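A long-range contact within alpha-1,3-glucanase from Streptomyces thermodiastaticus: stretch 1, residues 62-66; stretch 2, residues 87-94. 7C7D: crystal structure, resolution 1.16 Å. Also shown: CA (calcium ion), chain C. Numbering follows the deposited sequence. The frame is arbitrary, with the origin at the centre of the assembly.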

# COMPACT_ATOMS: atom_id res chain seq x y z
N VAL A 62 -1.25 -1.48 17.25
CA VAL A 62 -2.32 -1.30 18.21
C VAL A 62 -3.07 -0.03 17.83
O VAL A 62 -2.48 1.05 17.76
CB VAL A 62 -1.79 -1.19 19.65
CG1 VAL A 62 -2.95 -1.01 20.63
CG2 VAL A 62 -0.96 -2.41 20.01
N GLU A 63 -4.37 -0.17 17.55
CA GLU A 63 -5.17 0.99 17.20
C GLU A 63 -5.28 1.92 18.40
O GLU A 63 -5.50 1.47 19.53
CB GLU A 63 -6.56 0.56 16.75
CG GLU A 63 -6.59 -0.29 15.48
CD GLU A 63 -6.28 0.50 14.22
OE1 GLU A 63 -6.14 -0.15 13.16
OE2 GLU A 63 -6.18 1.74 14.27
N ALA A 64 -5.15 3.22 18.16
CA ALA A 64 -5.24 4.17 19.26
C ALA A 64 -6.60 4.10 19.94
O ALA A 64 -6.70 4.28 21.16
CB ALA A 64 -4.95 5.58 18.76
N GLU A 65 -7.65 3.84 19.17
CA GLU A 65 -9.00 3.77 19.71
C GLU A 65 -9.20 2.55 20.61
O GLU A 65 -10.21 2.49 21.31
CB GLU A 65 -10.02 3.79 18.56
CG GLU A 65 -9.82 2.69 17.51
CD GLU A 65 -8.92 3.09 16.33
OE1 GLU A 65 -8.01 3.92 16.51
OE2 GLU A 65 -9.11 2.54 15.23
N SER A 66 -8.26 1.60 20.61
CA SER A 66 -8.30 0.46 21.52
C SER A 66 -7.47 0.68 22.77
O SER A 66 -7.42 -0.20 23.64
CB SER A 66 -7.81 -0.81 20.80
OG SER A 66 -6.39 -0.86 20.76
N ALA A 87 -8.32 7.06 8.60
CA ALA A 87 -7.70 6.38 9.73
C ALA A 87 -7.84 4.87 9.60
O ALA A 87 -8.86 4.36 9.14
CB ALA A 87 -8.36 6.83 11.03
N SER A 88 -6.80 4.15 10.01
CA SER A 88 -6.90 2.71 10.20
C SER A 88 -8.08 2.40 11.11
O SER A 88 -8.23 3.01 12.18
CB SER A 88 -5.60 2.21 10.82
OG SER A 88 -5.54 0.79 10.85
N GLY A 89 -8.94 1.48 10.69
CA GLY A 89 -10.15 1.21 11.45
C GLY A 89 -11.20 2.28 11.37
O GLY A 89 -12.22 2.18 12.06
N ARG A 90 -10.99 3.33 10.57
CA ARG A 90 -11.89 4.46 10.43
C ARG A 90 -12.06 5.23 11.73
O ARG A 90 -13.04 5.98 11.88
CB ARG A 90 -13.25 4.07 9.84
CG ARG A 90 -13.15 3.15 8.65
CD ARG A 90 -12.30 3.73 7.51
NE ARG A 90 -12.28 2.76 6.43
CZ ARG A 90 -12.31 3.04 5.13
NH1 ARG A 90 -12.29 4.30 4.70
NH2 ARG A 90 -12.38 2.03 4.26
N GLN A 91 -11.14 5.05 12.67
CA GLN A 91 -11.22 5.68 13.98
C GLN A 91 -9.83 6.11 14.42
O GLN A 91 -8.82 5.51 14.03
CB GLN A 91 -11.79 4.73 15.03
CG GLN A 91 -13.21 4.30 14.76
CD GLN A 91 -13.57 3.09 15.56
OE1 GLN A 91 -14.03 3.19 16.69
NE2 GLN A 91 -13.34 1.91 14.99
N ALA A 92 -9.78 7.15 15.24
CA ALA A 92 -8.54 7.67 15.79
C ALA A 92 -8.88 8.40 17.08
O ALA A 92 -10.05 8.48 17.47
CB ALA A 92 -7.84 8.59 14.78
N VAL A 93 -7.86 8.93 17.75
CA VAL A 93 -8.05 9.62 19.02
C VAL A 93 -7.43 11.01 18.91
O VAL A 93 -6.22 11.14 18.69
CB VAL A 93 -7.44 8.85 20.19
CG1 VAL A 93 -7.62 9.62 21.48
CG2 VAL A 93 -8.08 7.46 20.31
N ARG A 94 -8.26 12.04 19.07
CA ARG A 94 -7.80 13.42 19.03
C ARG A 94 -7.31 13.81 20.41
O ARG A 94 -8.06 13.73 21.39
CB ARG A 94 -8.93 14.35 18.60
CG ARG A 94 -8.50 15.81 18.49
CD ARG A 94 -9.58 16.67 17.85
NE ARG A 94 -10.73 16.83 18.73
CZ ARG A 94 -11.96 16.40 18.46
NH1 ARG A 94 -12.20 15.76 17.32
NH2 ARG A 94 -12.94 16.60 19.32
CA CA C . -7.19 3.80 14.18

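The contact between these two stretches is built around a shared calcium ion, with one direct hydrogen bond and a small apolar patch completing it. It illustrates a general principle: a metal can join distant segments of a chain by gathering oxygen atoms that would otherwise repel one another. Stretch 1 passes from strand (V62-E63) to a 3-10 segment (A64-S66), and the CA-to-CB bonds of E63, A64 and E65 point toward stretch 2. E65 CA and A92 CA lie 5.5 Å apart and E63 CA and S88 CA 7.4 Å, with no backbone-to-backbone hydrogen bond across the stretches. The acidic groups of E63 and E65 reach the same ion, E63 through OE2, 2.3 Å from the calcium ion, and E65 through both OE1 and OE2, each 2.5 Å from the calcium ion. Stretch 2 replies with backbone: S88 O and Q91 O each lie 2.4 Å from the calcium ion, and two atoms from elsewhere in the structure complete the set. E65 OE1 sits 3.1 Å from Q91 O, and E63 OE2 sits 3.2 Å from S88 O, yet neither pair is a hydrogen bond; both oxygens of each pair bind the same cation, whose charge offsets their repulsion.

The second carboxylate oxygen of E63 is not idle. S88 OG donates a hydrogen bond to E63 OE1 at 2.6 Å, so the two residues are linked both directly and through the metal. R90 N donates to A87 O at 2.8 Å, a bond that spans S88 and G89. G89 has a positive phi, which favours glycine, and an ideal CB here would lie 2.9 Å from E65 OE2, a clash. Q91 NE2 also donates to G89 O, at 3.1 Å, tying the loop to itself.

Beyond the ion, stretch 2 becomes a strand, and the CA-to-CB bond of V93 points toward stretch 1. Its CG2 lies 4.0 Å from A64 CB, a modest apolar contact between two buried residues that complements the polar calcium site.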